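Local coordinates for manganese-binding protein (Chlamydia trachomatis, PDB 6NSI) that binds iron(II), manganese(II) and nickel(II), preferring iron(II), and delivers them to the membrane permease of an ABC transporter for import into the cytoplasm, at residues E39-K42 / D46-A49; N57-E62 / F90-E95. One frame throughout, in Å; residues are numbered along the deposited sequence.

Interaction 1. Residues E39-K42 / D46-A49; sequences EMVK and DRMA
M40 and M48 meet tip to tip where a surface loop of this family 9 solute-binding protein turns into helix 44-50, a compact example of a loop anchored on the helix that follows it. The two thioethers reach toward each other but differ in shape. M48 runs straight out from the helix, its methyl anti to CB (chi3 -176°), whereas M40 bends at its last torsion (chi3 63°), which lays its SD-CE end across the tip of M48. M48 CE meets both M40 SD at 3.9 Å and M40 CE at 4.0 Å, and M40 CE is also 4.1 Å from M48 SD. H70 of helix 65-71 packs against both side chains, making the pair a bridge from loop to helix over a common neighbour.

One residue earlier on the helix, R47 sends a long extended chain back toward the loop. The strongest partner of its guanidinium is D44, whose OD1 forms a salt bridge with NH1 while its OD2 accepts a hydrogen bond from the backbone N of V41. The methyl CG2 of V41 approaches the guanidinium obliquely. At the edge of the group, near its plane, K42 O stands 3.7 Å from R47 NH1, a near approach too long for a hydrogen bond.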
loop_
_atom_site.group_PDB
_atom_site.type_symbol
_atom_site.label_atom_id
_atom_site.label_comp_id
_atom_site.label_asym_id
_atom_site.label_seq_id
_atom_site.Cartn_x
_atom_site.Cartn_y
_atom_site.Cartn_z
ATOM N N GLU A 39 -16.616 -6.871 -3.157
ATOM C CA GLU A 39 -17.666 -7.718 -2.620
ATOM C C GLU A 39 -17.377 -9.140 -3.069
ATOM O O GLU A 39 -16.915 -9.360 -4.194
ATOM C CB GLU A 39 -19.060 -7.259 -3.076
ATOM C CG GLU A 39 -19.413 -5.815 -2.679
ATOM C CD GLU A 39 -20.134 -5.704 -1.322
ATOM O OE1 GLU A 39 -20.491 -4.563 -0.924
ATOM O OE2 GLU A 39 -20.347 -6.747 -0.656
ATOM N N MET A 40 -17.604 -10.100 -2.178
ATOM C CA MET A 40 -17.262 -11.472 -2.515
ATOM C C MET A 40 -18.048 -11.932 -3.733
ATOM O O MET A 40 -19.228 -11.607 -3.895
ATOM C CB MET A 40 -17.519 -12.396 -1.329
ATOM C CG MET A 40 -16.520 -12.180 -0.204
ATOM S SD MET A 40 -17.146 -12.781 1.360
ATOM C CE MET A 40 -17.289 -14.528 0.964
ATOM N N VAL A 41 -17.360 -12.654 -4.611
ATOM C CA VAL A 41 -17.967 -13.271 -5.768
ATOM C C VAL A 41 -18.218 -14.742 -5.449
ATOM O O VAL A 41 -17.715 -15.283 -4.465
ATOM C CB VAL A 41 -17.088 -13.103 -7.035
ATOM C CG1 VAL A 41 -16.854 -11.604 -7.336
ATOM C CG2 VAL A 41 -15.762 -13.822 -6.864
ATOM N N LYS A 42 -19.019 -15.397 -6.286
ATOM C CA LYS A 42 -19.279 -16.818 -6.088
ATOM C C LYS A 42 -17.972 -17.603 -6.107
ATOM O O LYS A 42 -17.093 -17.373 -6.944
ATOM C CB LYS A 42 -20.235 -17.344 -7.162
ATOM C CG LYS A 42 -20.735 -18.763 -6.902
ATOM C CD LYS A 42 -21.404 -19.349 -8.137
ATOM C CE LYS A 42 -22.334 -20.498 -7.780
ATOM N NZ LYS A 42 -23.408 -20.669 -8.803
ATOM N N ASP A 46 -16.181 -20.484 -0.633
ATOM C CA ASP A 46 -15.528 -21.789 -0.653
ATOM C C ASP A 46 -14.016 -21.665 -0.545
ATOM O O ASP A 46 -13.365 -22.550 0.023
ATOM C CB ASP A 46 -15.896 -22.548 -1.929
ATOM C CG ASP A 46 -17.393 -22.725 -2.096
ATOM O OD1 ASP A 46 -18.092 -22.992 -1.087
ATOM O OD2 ASP A 46 -17.866 -22.603 -3.245
ATOM N N ARG A 47 -13.440 -20.589 -1.099
ATOM C CA ARG A 47 -12.009 -20.358 -0.936
ATOM C C ARG A 47 -11.665 -20.164 0.534
ATOM O O ARG A 47 -10.656 -20.686 1.023
ATOM C CB ARG A 47 -11.578 -19.145 -1.768
ATOM C CG ARG A 47 -11.613 -19.424 -3.250
ATOM C CD ARG A 47 -11.538 -18.170 -4.109
ATOM N NE ARG A 47 -11.473 -18.536 -5.522
ATOM C CZ ARG A 47 -12.420 -18.272 -6.419
ATOM N NH1 ARG A 47 -13.523 -17.604 -6.080
ATOM N NH2 ARG A 47 -12.249 -18.664 -7.674
ATOM N N MET A 48 -12.518 -19.441 1.264
ATOM C CA MET A 48 -12.320 -19.317 2.702
ATOM C C MET A 48 -12.515 -20.657 3.397
ATOM O O MET A 48 -11.746 -21.016 4.298
ATOM C CB MET A 48 -13.277 -18.273 3.267
ATOM C CG MET A 48 -12.981 -16.834 2.789
ATOM S SD MET A 48 -14.230 -15.686 3.410
ATOM C CE MET A 48 -13.694 -14.151 2.600
ATOM N N ALA A 49 -13.533 -21.410 2.974
ATOM C CA ALA A 49 -13.882 -22.654 3.649
ATOM C C ALA A 49 -12.767 -23.691 3.534
ATOM O O ALA A 49 -12.446 -24.377 4.515
ATOM C CB ALA A 49 -15.192 -23.192 3.079
#

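Interaction 2. Residues N57-E62 / F90-E95; sequences NGLGLE and FDLLSE
L59 occupies a tight turn and presents one methyl to each of two residues on a loop some thirty residues later: CD1 lies 4.1 Å from CZ of F90, and CD2 lies 4.0 Å from CD1 of L92. The contact is small and wholly apolar, and it illustrates how a side chain's fork can divide its contacts. L59 has CG anti to its carbonyl carbon, with chi1 drawn in to -42°, and the branch opens toward the other loop. F90 comes from the opposite direction; its CG sits between the backbone N and the carbonyl carbon (chi1 78°), and the ring offers its far carbon CZ to the leucine methyl, which approaches obliquely. L92 instead slides past L59 in the reverse sense: with CG opposite the backbone N (chi1 -172°), its chain brings CD1 alongside L59 CD2. L85 of helix 80-85 touches all three side chains.

Residues G58 to L61 form a type I' beta turn, with L59 and G60 both at positive phi, closed by L61 N donating to G58 O. G58 O also accepts from N57 ND2 at 2.9 Å, the two donors arriving from opposite faces of the carbonyl plane. Meanwhile the E62 carboxylate folds back over the start of the turn: OE2 takes N57 N at 2.7 Å on its syn side, and OE1 takes G58 N at 2.9 Å through its syn lone pair, so one carboxylate clasps two successive amides.

N57 ND2 has a second acceptor in P101 O, next to metal ligand H102. The L59 side chain lies about 8 Å from that of H102 and about 11 Å from the bound iron(III), near but not touching the ligands of the metal site typical of the two-lobed family 9 solute-binding proteins.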
loop_
_atom_site.group_PDB
_atom_site.type_symbol
_atom_site.label_atom_id
_atom_site.label_comp_id
_atom_site.label_asym_id
_atom_site.label_seq_id
_atom_site.Cartn_x
_atom_site.Cartn_y
_atom_site.Cartn_z
ATOM N N ASN A 57 -5.603 -7.391 5.704
ATOM C CA ASN A 57 -4.884 -6.160 6.018
ATOM C C ASN A 57 -5.391 -5.540 7.308
ATOM O O ASN A 57 -4.604 -4.984 8.081
ATOM C CB ASN A 57 -5.033 -5.146 4.880
ATOM C CG ASN A 57 -4.150 -3.934 5.069
ATOM O OD1 ASN A 57 -2.998 -3.954 4.668
ATOM N ND2 ASN A 57 -4.687 -2.862 5.668
ATOM N N GLY A 58 -6.700 -5.637 7.555
ATOM C CA GLY A 58 -7.321 -4.889 8.629
ATOM C C GLY A 58 -7.342 -3.416 8.258
ATOM O O GLY A 58 -7.265 -3.042 7.085
ATOM N N LEU A 59 -7.444 -2.575 9.293
ATOM C CA LEU A 59 -7.434 -1.116 9.146
ATOM C C LEU A 59 -8.522 -0.645 8.187
ATOM O O LEU A 59 -8.383 0.397 7.535
ATOM C CB LEU A 59 -6.057 -0.600 8.697
ATOM C CG LEU A 59 -4.817 -1.226 9.363
ATOM C CD1 LEU A 59 -3.512 -0.688 8.765
ATOM C CD2 LEU A 59 -4.831 -1.031 10.871
ATOM N N GLY A 60 -9.597 -1.425 8.077
ATOM C CA GLY A 60 -10.733 -1.082 7.241
ATOM C C GLY A 60 -10.630 -1.443 5.773
ATOM O O GLY A 60 -11.514 -1.057 5.001
ATOM N N LEU A 61 -9.587 -2.162 5.346
ATOM C CA LEU A 61 -9.445 -2.441 3.918
ATOM C C LEU A 61 -10.481 -3.448 3.435
ATOM O O LEU A 61 -10.944 -3.375 2.286
ATOM C CB LEU A 61 -8.039 -2.956 3.615
ATOM C CG LEU A 61 -7.768 -3.062 2.111
ATOM C CD1 LEU A 61 -7.862 -1.676 1.446
ATOM C CD2 LEU A 61 -6.401 -3.709 1.891
ATOM N N GLU A 62 -10.826 -4.414 4.279
ATOM C CA GLU A 62 -11.842 -5.420 3.964
ATOM C C GLU A 62 -13.196 -5.005 4.537
ATOM O O GLU A 62 -13.831 -5.757 5.267
ATOM C CB GLU A 62 -11.400 -6.784 4.500
ATOM C CG GLU A 62 -10.099 -7.330 3.875
ATOM C CD GLU A 62 -8.828 -6.966 4.667
ATOM O OE1 GLU A 62 -8.930 -6.511 5.835
ATOM O OE2 GLU A 62 -7.713 -7.129 4.118
ATOM N N PHE A 90 3.846 0.526 14.499
ATOM C CA PHE A 90 3.759 1.743 13.709
ATOM C C PHE A 90 2.700 2.648 14.316
ATOM O O PHE A 90 1.912 2.242 15.175
ATOM C CB PHE A 90 3.447 1.443 12.233
ATOM C CG PHE A 90 1.998 1.119 11.961
ATOM C CD1 PHE A 90 1.453 -0.082 12.369
ATOM C CD2 PHE A 90 1.190 2.017 11.273
ATOM C CE1 PHE A 90 0.126 -0.386 12.122
ATOM C CE2 PHE A 90 -0.141 1.722 11.011
ATOM C CZ PHE A 90 -0.675 0.516 11.433
ATOM N N ASP A 91 2.699 3.893 13.862
ATOM C CA ASP A 91 1.695 4.870 14.248
ATOM C C ASP A 91 0.646 4.924 13.144
ATOM O O ASP A 91 0.962 5.290 12.009
ATOM C CB ASP A 91 2.326 6.245 14.471
ATOM C CG ASP A 91 3.295 6.265 15.658
ATOM O OD1 ASP A 91 3.099 5.473 16.613
ATOM O OD2 ASP A 91 4.250 7.071 15.629
ATOM N N LEU A 92 -0.582 4.539 13.480
ATOM C CA LEU A 92 -1.693 4.568 12.535
ATOM C C LEU A 92 -1.947 5.978 12.017
ATOM O O LEU A 92 -1.993 6.937 12.789
ATOM C CB LEU A 92 -2.956 4.040 13.214
ATOM C CG LEU A 92 -4.209 3.808 12.375
ATOM C CD1 LEU A 92 -3.901 2.834 11.263
ATOM C CD2 LEU A 92 -5.333 3.269 13.256
ATOM N N LEU A 93 -2.129 6.103 10.709
ATOM C CA LEU A 93 -2.621 7.346 10.139
ATOM C C LEU A 93 -4.119 7.232 9.912
ATOM O O LEU A 93 -4.672 6.134 9.815
ATOM C CB LEU A 93 -1.905 7.681 8.829
ATOM C CG LEU A 93 -0.395 7.852 8.997
ATOM C CD1 LEU A 93 0.306 8.010 7.652
ATOM C CD2 LEU A 93 -0.098 9.023 9.924
ATOM N N SER A 94 -4.778 8.383 9.834
ATOM C CA SER A 94 -6.220 8.422 9.605
ATOM C C SER A 94 -6.567 9.610 8.714
ATOM O O SER A 94 -5.708 10.422 8.355
ATOM C CB SER A 94 -6.995 8.491 10.929
ATOM O OG SER A 94 -6.289 9.252 11.885
ATOM N N GLU A 95 -7.842 9.698 8.344
ATOM C CA GLU A 95 -8.345 10.801 7.533
ATOM C C GLU A 95 -9.813 10.956 7.883
ATOM O O GLU A 95 -10.582 10.001 7.725
ATOM C CB GLU A 95 -8.162 10.532 6.031
ATOM C CG GLU A 95 -8.342 11.743 5.105
ATOM C CD GLU A 95 -8.588 11.342 3.630
ATOM O OE1 GLU A 95 -9.535 10.553 3.370
ATOM O OE2 GLU A 95 -7.830 11.805 2.737
#

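In the fold
From the N terminus, the chain lays down strands 3-6 and 24-27 of the parallel sheet before entering the long loop that contains H36 and then residues 39-42. Interaction 1 closes a very short excursion, with three residues between its segments. The chain next adds strand 54-56, and the loop leaving it opens interaction 2, which closes only after helix 65-71, strand 77-79 and helix 80-85. The two are in series, neither nested nor crossing, with centres about 23 Å apart. Helix 65-71 relates them: M40 and M48 of interaction 1 pack on it, and it belongs to the excursion spanned by interaction 2. Interaction 1 thus joins the end of the loop after strand 24-27 to helix 44-50, while interaction 2 ties the loop after strand 54-56 to the approach to hairpin 94-99.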